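Local coordinates for protein glycerate dehydrogenase/glyoxylate reductase (Thermus thermophilus, PDB 2CUK) that probably reduces hydroxypyruvate and glyoxylate with NADH or NADPH, as a glycerate dehydrogenase/glyoxylate reductase of the D-isomer specific 2-hydroxyacid dehydrogenase family, at residues E25-G29 / L30-K34; G120-Y123 / A124-G127; P183-S186 / L187-L191; A238-E241 / A242-H246; T284-E287 / R288-E291. All blocks are in the same frame, centred on the assembly; numbering follows the deposited sequence.

Interaction 1 of 5, residues E25-G29 / L30-K34; sequences EVHRG and LFLPK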
loop_
_atom_site.group_PDB
_atom_site.type_symbol
_atom_site.label_atom_id
_atom_site.label_comp_id
_atom_site.label_asym_id
_atom_site.label_seq_id
_atom_site.Cartn_x
_atom_site.Cartn_y
_atom_site.Cartn_z
ATOM N N GLU A 25 17.295 -10.908 -31.502
ATOM C CA GLU A 25 16.873 -9.580 -31.912
ATOM C C GLU A 25 15.855 -9.013 -30.930
ATOM O O GLU A 25 14.761 -9.533 -30.739
ATOM C CB GLU A 25 16.250 -9.689 -33.305
ATOM C CG GLU A 25 16.062 -8.322 -33.963
ATOM C CD GLU A 25 15.455 -8.505 -35.339
ATOM O OE1 GLU A 25 15.974 -9.303 -36.106
ATOM O OE2 GLU A 25 14.457 -7.847 -35.629
ATOM N N VAL A 26 16.269 -7.935 -30.256
ATOM C CA VAL A 26 15.373 -7.344 -29.276
ATOM C C VAL A 26 14.902 -5.956 -29.720
ATOM O O VAL A 26 15.684 -5.045 -29.968
ATOM C CB VAL A 26 16.120 -7.263 -27.946
ATOM C CG1 VAL A 26 15.187 -6.750 -26.853
ATOM C CG2 VAL A 26 16.629 -8.641 -27.561
ATOM N N HIS A 27 13.570 -5.836 -29.859
ATOM C CA HIS A 27 12.984 -4.593 -30.342
ATOM C C HIS A 27 12.875 -3.546 -29.230
ATOM O O HIS A 27 12.306 -3.779 -28.170
ATOM C CB HIS A 27 11.590 -4.930 -30.871
ATOM C CG HIS A 27 10.905 -3.676 -31.338
ATOM N ND1 HIS A 27 11.224 -3.043 -32.491
ATOM C CD2 HIS A 27 9.879 -2.964 -30.708
ATOM C CE1 HIS A 27 10.411 -1.973 -32.556
ATOM N NE2 HIS A 27 9.594 -1.901 -31.500
ATOM N N ARG A 28 13.481 -2.370 -29.485
ATOM C CA ARG A 28 13.445 -1.307 -28.484
ATOM C C ARG A 28 12.250 -0.369 -28.692
ATOM O O ARG A 28 11.772 -0.161 -29.797
ATOM C CB ARG A 28 14.745 -0.502 -28.594
ATOM C CG ARG A 28 15.995 -1.364 -28.429
ATOM C CD ARG A 28 17.274 -0.545 -28.636
ATOM N NE ARG A 28 17.319 0.587 -27.702
ATOM C CZ ARG A 28 17.926 1.714 -28.122
ATOM N NH1 ARG A 28 18.444 1.779 -29.336
ATOM N NH2 ARG A 28 18.009 2.764 -27.299
ATOM N N GLY A 29 11.738 0.171 -27.571
ATOM C CA GLY A 29 10.665 1.159 -27.673
ATOM C C GLY A 29 9.353 0.654 -27.070
ATOM O O GLY A 29 9.220 -0.495 -26.677
ATOM N N LEU A 30 8.390 1.567 -27.030
ATOM C CA LEU A 30 7.077 1.303 -26.464
ATOM C C LEU A 30 6.081 0.720 -27.467
ATOM O O LEU A 30 5.081 0.121 -27.071
ATOM C CB LEU A 30 6.518 2.604 -25.887
ATOM C CG LEU A 30 5.933 2.581 -24.477
ATOM C CD1 LEU A 30 6.945 2.017 -23.493
ATOM C CD2 LEU A 30 5.539 4.000 -24.090
ATOM N N PHE A 31 6.353 0.892 -28.759
ATOM C CA PHE A 31 5.453 0.394 -29.797
ATOM C C PHE A 31 6.125 -0.490 -30.843
ATOM O O PHE A 31 7.316 -0.350 -31.124
ATOM C CB PHE A 31 4.786 1.570 -30.518
ATOM C CG PHE A 31 3.969 2.454 -29.621
ATOM C CD1 PHE A 31 2.722 2.040 -29.159
ATOM C CD2 PHE A 31 4.452 3.699 -29.227
ATOM C CE1 PHE A 31 1.964 2.853 -28.316
ATOM C CE2 PHE A 31 3.705 4.521 -28.385
ATOM C CZ PHE A 31 2.457 4.097 -27.928
ATOM N N LEU A 32 5.340 -1.397 -31.418
ATOM C CA LEU A 32 5.811 -2.305 -32.464
ATOM C C LEU A 32 4.675 -2.515 -33.464
ATOM O O LEU A 32 3.881 -3.448 -33.330
ATOM C CB LEU A 32 6.236 -3.654 -31.874
ATOM C CG LEU A 32 6.753 -4.683 -32.888
ATOM C CD1 LEU A 32 7.920 -4.092 -33.669
ATOM C CD2 LEU A 32 7.178 -5.956 -32.169
ATOM N N PRO A 33 4.574 -1.632 -34.470
ATOM C CA PRO A 33 3.527 -1.729 -35.492
ATOM C C PRO A 33 3.508 -3.115 -36.127
ATOM O O PRO A 33 4.562 -3.693 -36.395
ATOM C CB PRO A 33 3.919 -0.636 -36.483
ATOM C CG PRO A 33 4.539 0.400 -35.599
ATOM C CD PRO A 33 5.412 -0.440 -34.693
ATOM N N LYS A 34 2.313 -3.646 -36.365
ATOM C CA LYS A 34 2.185 -4.971 -36.965
ATOM C C LYS A 34 3.006 -5.080 -38.242
ATOM O O LYS A 34 3.495 -6.156 -38.583
ATOM C CB LYS A 34 0.719 -5.292 -37.267
ATOM C CG LYS A 34 0.515 -6.693 -37.829
ATOM C CD LYS A 34 -0.956 -7.036 -37.975
ATOM C CE LYS A 34 -1.130 -8.445 -38.520
ATOM N NZ LYS A 34 -2.566 -8.824 -38.643
#
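His27 meets Phe31 and Leu32 in the beta-alpha loop of the parallel alpha/beta domain, which leads from the outermost strand 23-26 into helix 34-41. The bend comes at Gly29, whose phi of 115° would jam any side chain against the preceding carbonyl oxygen and so calls for glycine. Leu30 follows: its CB lies 3.6 Å from Gly29 C, while the residue packs on His133 of the second subunit. Phe31 contributes through its backbone, since its side chain makes no contact with His27 and packs instead on Lys130 of the second subunit. His27 NE2 donates to Phe31 O over 2.8 Å, nearly straight at 162°; the oxygen lies in the imidazole plane, and the donor is tilted from the carbonyl plane. Histidine suits the place because a flat ring can bond at its edge while presenting an apolar face. That face receives Leu32, which also packs on Leu37 of the helix that Pro33, at the N-cap position, leads into. Both His27 and Leu32 hold CG anti to the backbone N, which carries the Leu32 methyl over the ring. Leu32 CD1 thus sits 3.5 Å from the centroid of the His27 ring, almost on the ring normal, in a CH-pi contact.

Interaction 2 of 5, residues G120-Y123 / A124-G127; sequences GAAY and ARDG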
loop_
_atom_site.group_PDB
_atom_site.type_symbol
_atom_site.label_atom_id
_atom_site.label_comp_id
_atom_site.label_asym_id
_atom_site.label_seq_id
_atom_site.Cartn_x
_atom_site.Cartn_y
_atom_site.Cartn_z
ATOM N N GLY A 120 -3.641 11.497 0.270
ATOM C CA GLY A 120 -2.841 12.105 1.322
ATOM C C GLY A 120 -1.494 12.612 0.833
ATOM O O GLY A 120 -1.027 13.674 1.262
ATOM N N ALA A 121 -0.865 11.850 -0.062
ATOM C CA ALA A 121 0.429 12.235 -0.614
ATOM C C ALA A 121 0.293 13.534 -1.404
ATOM O O ALA A 121 1.172 14.393 -1.353
ATOM C CB ALA A 121 0.974 11.131 -1.513
ATOM N N ALA A 122 -0.814 13.679 -2.123
ATOM C CA ALA A 122 -1.052 14.887 -2.907
ATOM C C ALA A 122 -1.283 16.067 -1.966
ATOM O O ALA A 122 -0.797 17.174 -2.205
ATOM C CB ALA A 122 -2.264 14.696 -3.810
ATOM N N TYR A 123 -2.024 15.807 -0.892
ATOM C CA TYR A 123 -2.352 16.811 0.118
ATOM C C TYR A 123 -1.077 17.443 0.683
ATOM O O TYR A 123 -0.991 18.662 0.840
ATOM C CB TYR A 123 -3.164 16.141 1.231
ATOM C CG TYR A 123 -3.629 17.030 2.367
ATOM C CD1 TYR A 123 -4.866 17.673 2.319
ATOM C CD2 TYR A 123 -2.860 17.166 3.524
ATOM C CE1 TYR A 123 -5.336 18.428 3.410
ATOM C CE2 TYR A 123 -3.315 17.913 4.615
ATOM C CZ TYR A 123 -4.552 18.539 4.552
ATOM O OH TYR A 123 -5.004 19.258 5.638
ATOM N N ALA A 124 -0.087 16.609 0.981
ATOM C CA ALA A 124 1.179 17.093 1.517
ATOM C C ALA A 124 1.989 17.784 0.422
ATOM O O ALA A 124 2.508 18.880 0.615
ATOM C CB ALA A 124 1.976 15.932 2.091
ATOM N N ARG A 125 2.085 17.127 -0.728
ATOM C CA ARG A 125 2.839 17.644 -1.866
ATOM C C ARG A 125 2.375 19.023 -2.331
ATOM O O ARG A 125 3.199 19.871 -2.675
ATOM C CB ARG A 125 2.743 16.655 -3.031
ATOM C CG ARG A 125 3.657 16.968 -4.204
ATOM C CD ARG A 125 3.444 15.981 -5.350
ATOM N NE ARG A 125 3.500 14.587 -4.908
ATOM C CZ ARG A 125 2.466 13.746 -4.951
ATOM N NH1 ARG A 125 1.293 14.153 -5.417
ATOM N NH2 ARG A 125 2.605 12.495 -4.536
ATOM N N ASP A 126 1.063 19.250 -2.337
ATOM C CA ASP A 126 0.511 20.527 -2.790
ATOM C C ASP A 126 0.529 21.642 -1.750
ATOM O O ASP A 126 0.017 22.733 -1.999
ATOM C CB ASP A 126 -0.922 20.336 -3.302
ATOM C CG ASP A 126 -1.017 19.279 -4.378
ATOM O OD1 ASP A 126 -0.023 19.082 -5.107
ATOM O OD2 ASP A 126 -2.089 18.650 -4.503
ATOM N N GLY A 127 1.104 21.367 -0.584
ATOM C CA GLY A 127 1.184 22.377 0.461
ATOM C C GLY A 127 -0.055 22.602 1.312
ATOM O O GLY A 127 -0.151 23.614 2.011
#
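Arg125 folds back along helix 117-125 over Ala121 and Ala122, one turn earlier, and its side chain can be followed atom by atom. CB lies 3.2 Å from Ala121 O, the same oxygen that accepts the backbone bond from Arg125 N. From there CG leaves anti to the backbone N (chi1 -171°), and a bend at chi3 (-51°) doubles the far end back over the preceding turn. The flat end then lies with one face over Ala121 O, 3.9 Å from CZ. At the tip NH1 comes within 3.5 Å of Ala122 CA, while NH2 stands 3.7 Å from Ala121 CB. Alanines suit these places because a single methyl lets the guanidinium come down on the helix; Ala121 and Arg125 also both pack on Val118 of the second subunit.

Asp126 is bonded through its backbone, Asp126 N to Ala122 O at 2.8 Å. Its carboxylate also turns back, placing OD2 3.0 Å from Ala122 O; two acceptors so close gain nothing from each other. On another side of the helix, Tyr123 packs on Pro276 and Ala124 on Tyr267, both of the second subunit, so this last turn belongs to the dimer contact.

The chain leaves the helix at Gly127, where phi turns positive (80°), a conformation in which a side chain would press on the preceding carbonyl oxygen. Gly127 N bonds back to Ala124 O at 3.1 Å. Positive phi at a glycine, with bonds returning to the last turn, is the Schellman motif that ends many helices.

Interaction 3 of 5, residues P183-S186 / L187-L191; sequences PFLS and LEELL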
loop_
_atom_site.group_PDB
_atom_site.type_symbol
_atom_site.label_atom_id
_atom_site.label_comp_id
_atom_site.label_asym_id
_atom_site.label_seq_id
_atom_site.Cartn_x
_atom_site.Cartn_y
_atom_site.Cartn_z
ATOM N N PRO A 183 -16.271 -18.948 3.231
ATOM C CA PRO A 183 -17.638 -19.165 2.750
ATOM C C PRO A 183 -17.746 -18.949 1.241
ATOM O O PRO A 183 -17.262 -17.944 0.716
ATOM C CB PRO A 183 -18.441 -18.129 3.532
ATOM C CG PRO A 183 -17.704 -18.053 4.831
ATOM C CD PRO A 183 -16.259 -18.018 4.374
ATOM N N PHE A 184 -18.363 -19.902 0.547
ATOM C CA PHE A 184 -18.558 -19.813 -0.899
ATOM C C PHE A 184 -19.950 -19.211 -1.114
ATOM O O PHE A 184 -20.947 -19.765 -0.651
ATOM C CB PHE A 184 -18.491 -21.205 -1.534
ATOM C CG PHE A 184 -18.701 -21.207 -3.023
ATOM C CD1 PHE A 184 -17.675 -20.839 -3.883
ATOM C CD2 PHE A 184 -19.931 -21.564 -3.564
ATOM C CE1 PHE A 184 -17.867 -20.827 -5.264
ATOM C CE2 PHE A 184 -20.136 -21.555 -4.941
ATOM C CZ PHE A 184 -19.099 -21.185 -5.795
ATOM N N LEU A 185 -20.017 -18.085 -1.817
ATOM C CA LEU A 185 -21.295 -17.414 -2.047
ATOM C C LEU A 185 -21.617 -17.227 -3.523
ATOM O O LEU A 185 -20.748 -17.345 -4.386
ATOM C CB LEU A 185 -21.281 -16.032 -1.371
ATOM C CG LEU A 185 -20.825 -15.946 0.088
ATOM C CD1 LEU A 185 -20.709 -14.483 0.522
ATOM C CD2 LEU A 185 -21.807 -16.694 0.975
ATOM N N SER A 186 -22.884 -16.941 -3.809
ATOM C CA SER A 186 -23.304 -16.671 -5.176
ATOM C C SER A 186 -22.798 -15.249 -5.412
ATOM O O SER A 186 -22.506 -14.533 -4.452
ATOM C CB SER A 186 -24.830 -16.694 -5.287
ATOM O OG SER A 186 -25.400 -15.636 -4.529
ATOM N N LEU A 187 -22.692 -14.831 -6.668
ATOM C CA LEU A 187 -22.219 -13.479 -6.950
ATOM C C LEU A 187 -23.142 -12.461 -6.290
ATOM O O LEU A 187 -22.689 -11.470 -5.719
ATOM C CB LEU A 187 -22.163 -13.228 -8.458
ATOM C CG LEU A 187 -21.725 -11.820 -8.880
ATOM C CD1 LEU A 187 -20.374 -11.483 -8.264
ATOM C CD2 LEU A 187 -21.658 -11.744 -10.389
ATOM N N GLU A 188 -24.441 -12.729 -6.354
ATOM C CA GLU A 188 -25.444 -11.849 -5.769
ATOM C C GLU A 188 -25.246 -11.625 -4.267
ATOM O O GLU A 188 -25.228 -10.484 -3.807
ATOM C CB GLU A 188 -26.846 -12.415 -6.031
ATOM C CG GLU A 188 -27.216 -12.552 -7.513
ATOM C CD GLU A 188 -26.304 -13.498 -8.292
ATOM O OE1 GLU A 188 -26.042 -14.624 -7.812
ATOM O OE2 GLU A 188 -25.859 -13.117 -9.399
ATOM N N GLU A 189 -25.104 -12.702 -3.496
ATOM C CA GLU A 189 -24.877 -12.536 -2.059
ATOM C C GLU A 189 -23.514 -11.894 -1.743
ATOM O O GLU A 189 -23.362 -11.135 -0.797
ATOM C CB GLU A 189 -25.008 -13.892 -1.355
ATOM C CG GLU A 189 -24.661 -13.807 0.135
ATOM C CD GLU A 189 -25.237 -14.990 0.885
ATOM O OE1 GLU A 189 -25.127 -16.108 0.393
ATOM O OE2 GLU A 189 -25.706 -14.796 2.008
ATOM N N LEU A 190 -22.491 -12.243 -2.547
ATOM C CA LEU A 190 -21.198 -11.622 -2.269
ATOM C C LEU A 190 -21.254 -10.096 -2.402
ATOM O O LEU A 190 -20.752 -9.355 -1.567
ATOM C CB LEU A 190 -20.174 -12.194 -3.249
ATOM C CG LEU A 190 -18.850 -11.425 -3.227
ATOM C CD1 LEU A 190 -17.663 -12.321 -2.868
ATOM C CD2 LEU A 190 -18.513 -10.786 -4.573
ATOM N N LEU A 191 -21.860 -9.626 -3.512
ATOM C CA LEU A 191 -21.955 -8.186 -3.722
ATOM C C LEU A 191 -22.734 -7.521 -2.593
ATOM O O LEU A 191 -22.511 -6.371 -2.237
ATOM C CB LEU A 191 -22.676 -7.935 -5.054
ATOM C CG LEU A 191 -21.935 -8.513 -6.259
ATOM C CD1 LEU A 191 -22.676 -8.243 -7.571
ATOM C CD2 LEU A 191 -20.537 -7.921 -6.430
HETATM O O HOH W 1 -24.805 -17.448 -1.584
#
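An N-cap with a hydrophobic staple starts helix 187-193 of the NAD-binding domain, Ser186 being the cap and Leu185 and Leu190 the staple. Ser186 OG accepts from Glu189 N at 3.1 Å along a nearly straight path (173°). This needs OG between the backbone N and the carbonyl carbon (chi1 65°), from where the hydroxyl faces the first turn. Ser186 O takes the next amide, Leu190 N, at 3.0 Å. Serine suits the place because its short side chain can reach an amide that has no carbonyl before it in the helix. An alanine here is likely to leave Glu189 N without its side-chain acceptor and the first turn less firmly fixed.

The staple straddles the cap: Leu185 CB comes within 4.4 Å of Leu190 CB, and Leu185 CD1 within 4.0 Å of Leu190 CA. Both leucines also pack on Val171 of strand 169-173, which joins the helix start to the sheet. Glu189 crosses Leu185 at about a right angle, bringing OE1 to 3.4 Å from Leu185 CD2. A water links Glu189 to the cap: Ser186 N donates to it at 3.0 Å, and it lies so near Glu189 OE1 that the length of that second bond is doubtful.

Hydroxyl, carboxylate and water thus gather where helix amides begin, and the negative charge of Glu189 would probably be favoured by the positive end of the helix dipole.

Interaction 4 of 5, residues A238-E241 / A242-H246; sequences ALVE and ALRGH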
loop_
_atom_site.group_PDB
_atom_site.type_symbol
_atom_site.label_atom_id
_atom_site.label_comp_id
_atom_site.label_asym_id
_atom_site.label_seq_id
_atom_site.Cartn_x
_atom_site.Cartn_y
_atom_site.Cartn_z
ATOM N N ALA A 238 -20.164 3.154 -15.954
ATOM C CA ALA A 238 -21.018 2.894 -14.800
ATOM C C ALA A 238 -20.246 3.070 -13.495
ATOM O O ALA A 238 -20.801 3.532 -12.500
ATOM C CB ALA A 238 -21.597 1.481 -14.882
ATOM N N LEU A 239 -18.967 2.704 -13.495
ATOM C CA LEU A 239 -18.152 2.852 -12.296
ATOM C C LEU A 239 -18.062 4.333 -11.919
ATOM O O LEU A 239 -18.142 4.684 -10.742
ATOM C CB LEU A 239 -16.749 2.283 -12.518
ATOM C CG LEU A 239 -15.815 2.398 -11.306
ATOM C CD1 LEU A 239 -16.424 1.679 -10.103
ATOM C CD2 LEU A 239 -14.455 1.794 -11.654
ATOM N N VAL A 240 -17.894 5.196 -12.920
ATOM C CA VAL A 240 -17.825 6.636 -12.681
ATOM C C VAL A 240 -19.100 7.086 -11.968
ATOM O O VAL A 240 -19.055 7.847 -11.005
ATOM C CB VAL A 240 -17.702 7.433 -14.007
ATOM C CG1 VAL A 240 -17.910 8.927 -13.732
ATOM C CG2 VAL A 240 -16.332 7.204 -14.635
ATOM N N GLU A 241 -20.237 6.604 -12.454
ATOM C CA GLU A 241 -21.527 6.941 -11.861
ATOM C C GLU A 241 -21.594 6.543 -10.385
ATOM O O GLU A 241 -21.984 7.344 -9.536
ATOM C CB GLU A 241 -22.649 6.237 -12.626
ATOM C CG GLU A 241 -22.808 6.697 -14.071
ATOM C CD GLU A 241 -23.821 5.863 -14.848
ATOM O OE1 GLU A 241 -24.687 5.222 -14.214
ATOM O OE2 GLU A 241 -23.764 5.857 -16.095
ATOM N N ALA A 242 -21.200 5.305 -10.098
ATOM C CA ALA A 242 -21.226 4.748 -8.748
ATOM C C ALA A 242 -20.244 5.394 -7.786
ATOM O O ALA A 242 -20.445 5.361 -6.568
ATOM C CB ALA A 242 -20.964 3.232 -8.807
ATOM N N LEU A 243 -19.182 5.981 -8.325
ATOM C CA LEU A 243 -18.168 6.613 -7.490
ATOM C C LEU A 243 -18.538 8.007 -7.014
ATOM O O LEU A 243 -17.920 8.530 -6.090
ATOM C CB LEU A 243 -16.831 6.676 -8.237
ATOM C CG LEU A 243 -16.061 5.355 -8.343
ATOM C CD1 LEU A 243 -14.881 5.530 -9.263
ATOM C CD2 LEU A 243 -15.596 4.922 -6.963
ATOM N N ARG A 244 -19.549 8.611 -7.626
ATOM C CA ARG A 244 -19.925 9.957 -7.220
ATOM C C ARG A 244 -20.495 10.033 -5.810
ATOM O O ARG A 244 -20.342 11.050 -5.141
ATOM C CB ARG A 244 -20.887 10.575 -8.239
ATOM C CG ARG A 244 -20.221 10.807 -9.591
ATOM C CD ARG A 244 -21.024 11.719 -10.500
ATOM N NE ARG A 244 -20.449 11.781 -11.846
ATOM C CZ ARG A 244 -19.281 12.342 -12.147
ATOM N NH1 ARG A 244 -18.544 12.904 -11.197
ATOM N NH2 ARG A 244 -18.847 12.337 -13.401
ATOM N N GLY A 245 -21.122 8.954 -5.342
ATOM C CA GLY A 245 -21.679 8.972 -3.999
ATOM C C GLY A 245 -22.025 7.622 -3.383
ATOM O O GLY A 245 -22.152 7.508 -2.162
ATOM N N HIS A 246 -22.177 6.596 -4.211
ATOM C CA HIS A 246 -22.522 5.269 -3.711
ATOM C C HIS A 246 -21.318 4.511 -3.141
ATOM O O HIS A 246 -21.306 4.147 -1.964
ATOM C CB HIS A 246 -23.176 4.445 -4.823
ATOM C CG HIS A 246 -23.629 3.091 -4.379
ATOM N ND1 HIS A 246 -24.562 2.910 -3.380
ATOM C CD2 HIS A 246 -23.261 1.850 -4.781
ATOM C CE1 HIS A 246 -24.750 1.616 -3.187
ATOM N NE2 HIS A 246 -23.972 0.952 -4.023
HETATM O O HOH W 2 -22.855 7.294 -6.903
#
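Helical bonding runs from Ala238 and Leu239 to Ala242 and Leu243 and then slackens: Ala242 N to Ala238 O is sound at 3.0 Å and 162°, Leu243 N to Leu239 O is short at 2.9 Å but bent to 134°, and the bonds that Arg244 N makes to Val240 O and Glu241 O are weak. A water takes over at the end, donating to Glu241 O at 2.8 Å and accepting from His246 N.

On the inner side of the helix Leu239 and Leu243 meet obliquely, with Leu239 CG 3.9 Å from Leu243 CD1. Leu243 keeps CG beside its backbone N (chi1 -75°), which lays that carbon 3.2 Å from Leu239 O. Beyond the helix, Leu239 packs on Leu252 and Leu243 on Ala250, both of strand 249-252, and Leu243 also on Leu266 and Leu269; branched aliphatic chains suit a surface laid against a sheet. With an alanine in place of Leu243 the isobutyl end is gone, which is likely to open a gap beside Leu239 CG and leave Ala250, Leu266 and Leu269 without this packing partner.

Farther round, Val240 and Arg244 run side by side, pointing the same way. The extended arginine brings one guanidinium face against Val240 CG1, which is 3.6 Å from Arg244 NH2, while the chain beyond CB covers the preceding turn. Glu241 instead sends its carboxylate to Arg213 in a salt bridge.

Apolar residues turned to the sheet and charged ones turned outward suit a helix that lies against a sheet, as in a beta-alpha-beta crossover, and helix 236-243 links strands 224-227 and 249-252 in the Rossmann-type NAD-binding domain.

Interaction 5 of 5, residues T284-E287 / R288-E291; sequences TTRE and RMAE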
loop_
_atom_site.group_PDB
_atom_site.type_symbol
_atom_site.label_atom_id
_atom_site.label_comp_id
_atom_site.label_asym_id
_atom_site.label_seq_id
_atom_site.Cartn_x
_atom_site.Cartn_y
_atom_site.Cartn_z
ATOM N N THR A 284 12.093 -8.638 -9.734
ATOM C CA THR A 284 12.419 -10.061 -9.702
ATOM C C THR A 284 11.375 -10.876 -10.469
ATOM O O THR A 284 11.704 -11.858 -11.134
ATOM C CB THR A 284 12.508 -10.577 -8.257
ATOM O OG1 THR A 284 13.531 -9.853 -7.563
ATOM C CG2 THR A 284 12.852 -12.064 -8.237
ATOM N N THR A 285 10.116 -10.463 -10.377
ATOM C CA THR A 285 9.040 -11.156 -11.077
ATOM C C THR A 285 9.235 -11.043 -12.592
ATOM O O THR A 285 9.141 -12.040 -13.317
ATOM C CB THR A 285 7.661 -10.572 -10.682
ATOM O OG1 THR A 285 7.403 -10.872 -9.305
ATOM C CG2 THR A 285 6.546 -11.163 -11.546
ATOM N N ARG A 286 9.523 -9.834 -13.067
ATOM C CA ARG A 286 9.722 -9.620 -14.498
ATOM C C ARG A 286 10.976 -10.333 -15.031
ATOM O O ARG A 286 10.998 -10.786 -16.180
ATOM C CB ARG A 286 9.771 -8.117 -14.810
ATOM C CG ARG A 286 8.403 -7.406 -14.688
ATOM C CD ARG A 286 7.432 -7.831 -15.787
ATOM N NE ARG A 286 6.083 -7.283 -15.600
ATOM C CZ ARG A 286 5.749 -6.006 -15.779
ATOM N NH1 ARG A 286 6.661 -5.120 -16.159
ATOM N NH2 ARG A 286 4.497 -5.611 -15.571
ATOM N N GLU A 287 12.011 -10.442 -14.202
ATOM C CA GLU A 287 13.230 -11.128 -14.622
ATOM C C GLU A 287 12.941 -12.624 -14.644
ATOM O O GLU A 287 13.401 -13.347 -15.527
ATOM C CB GLU A 287 14.384 -10.832 -13.658
ATOM C CG GLU A 287 14.706 -9.347 -13.516
ATOM C CD GLU A 287 15.929 -9.081 -12.647
ATOM O OE1 GLU A 287 16.161 -9.843 -11.688
ATOM O OE2 GLU A 287 16.653 -8.099 -12.913
ATOM N N ARG A 288 12.162 -13.078 -13.668
ATOM C CA ARG A 288 11.786 -14.480 -13.566
ATOM C C ARG A 288 10.933 -14.873 -14.772
ATOM O O ARG A 288 11.085 -15.963 -15.322
ATOM C CB ARG A 288 11.027 -14.719 -12.253
ATOM C CG ARG A 288 10.507 -16.138 -12.056
ATOM C CD ARG A 288 11.620 -17.173 -12.130
ATOM N NE ARG A 288 11.093 -18.528 -11.985
ATOM C CZ ARG A 288 11.750 -19.629 -12.335
ATOM N NH1 ARG A 288 12.968 -19.542 -12.855
ATOM N NH2 ARG A 288 11.185 -20.818 -12.175
ATOM N N MET A 289 10.042 -13.978 -15.187
ATOM C CA MET A 289 9.199 -14.238 -16.343
ATOM C C MET A 289 10.072 -14.453 -17.576
ATOM O O MET A 289 9.759 -15.280 -18.431
ATOM C CB MET A 289 8.239 -13.068 -16.579
ATOM C CG MET A 289 7.032 -13.059 -15.640
ATOM S SD MET A 289 6.002 -11.582 -15.797
ATOM C CE MET A 289 5.463 -11.712 -17.521
ATOM N N ALA A 290 11.167 -13.700 -17.657
ATOM C CA ALA A 290 12.091 -13.808 -18.780
ATOM C C ALA A 290 12.787 -15.168 -18.761
ATOM O O ALA A 290 12.928 -15.809 -19.800
ATOM C CB ALA A 290 13.126 -12.684 -18.722
ATOM N N GLU A 291 13.218 -15.604 -17.578
ATOM C CA GLU A 291 13.890 -16.891 -17.436
ATOM C C GLU A 291 12.980 -18.035 -17.872
ATOM O O GLU A 291 13.417 -18.962 -18.552
ATOM C CB GLU A 291 14.300 -17.139 -15.980
ATOM C CG GLU A 291 15.114 -16.039 -15.333
ATOM C CD GLU A 291 15.484 -16.376 -13.897
ATOM O OE1 GLU A 291 14.601 -16.835 -13.134
ATOM O OE2 GLU A 291 16.659 -16.176 -13.529
#
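Arg286 O has two partners: Ala290 N, one turn on, bonds to it at 3.3 Å, and Tyr72 OH bonds to it as well. The amide comes from above the carbonyl plane, 37° out of it. The neighbouring backbone bonds are shorter, Arg288 N to Thr284 O and Met289 N to Thr285 O each measuring 2.8 Å.

Arg286 and Met289 lie side by side, pointing the same way, with Met289 SD 4.0 Å from Arg286 CD and near the plane of the guanidinium at its edge. With CG beside the backbone N, a bend at chi2 (-69°) turns the arginine along the helix surface, where flexible methionine can follow it. All this lies in the long helix 283-301, through which the C-terminal part of the chain probably returns to the domain begun by the N-terminus, as in the family at large. The charged end of Arg286 is held elsewhere, NH1 by Pro134 O of the second subunit and NH2 by Ser280 OG.

On the exposed side Arg288 NH1 reaches Glu291 OE1 at 3.2 Å in a salt bridge. The bond is straight (171°) and lies in the guanidinium plane, but meets the carboxylate from above its own plane.

All five contacts are local and come in series along the chain, yet they sample both halves of the molecule. Interactions 1 and 5 share the half built on the five-stranded parallel sheet, with centres about 19 Å apart, although helix 283-301 comes more than 250 residues after strand 23-26. Interactions 3 and 4 belong to the six-stranded NAD-binding half, about 22 Å apart between centres, each on a helix packed against its sheet. Interaction 2 lies about 24 Å from interaction 4 between centres, at the end of helix 117-125. Interactions 1, 2 and 5 all touch the second subunit, whereas 3 and 4 do not, so the dimer contact draws on early, middle and late parts of the chain.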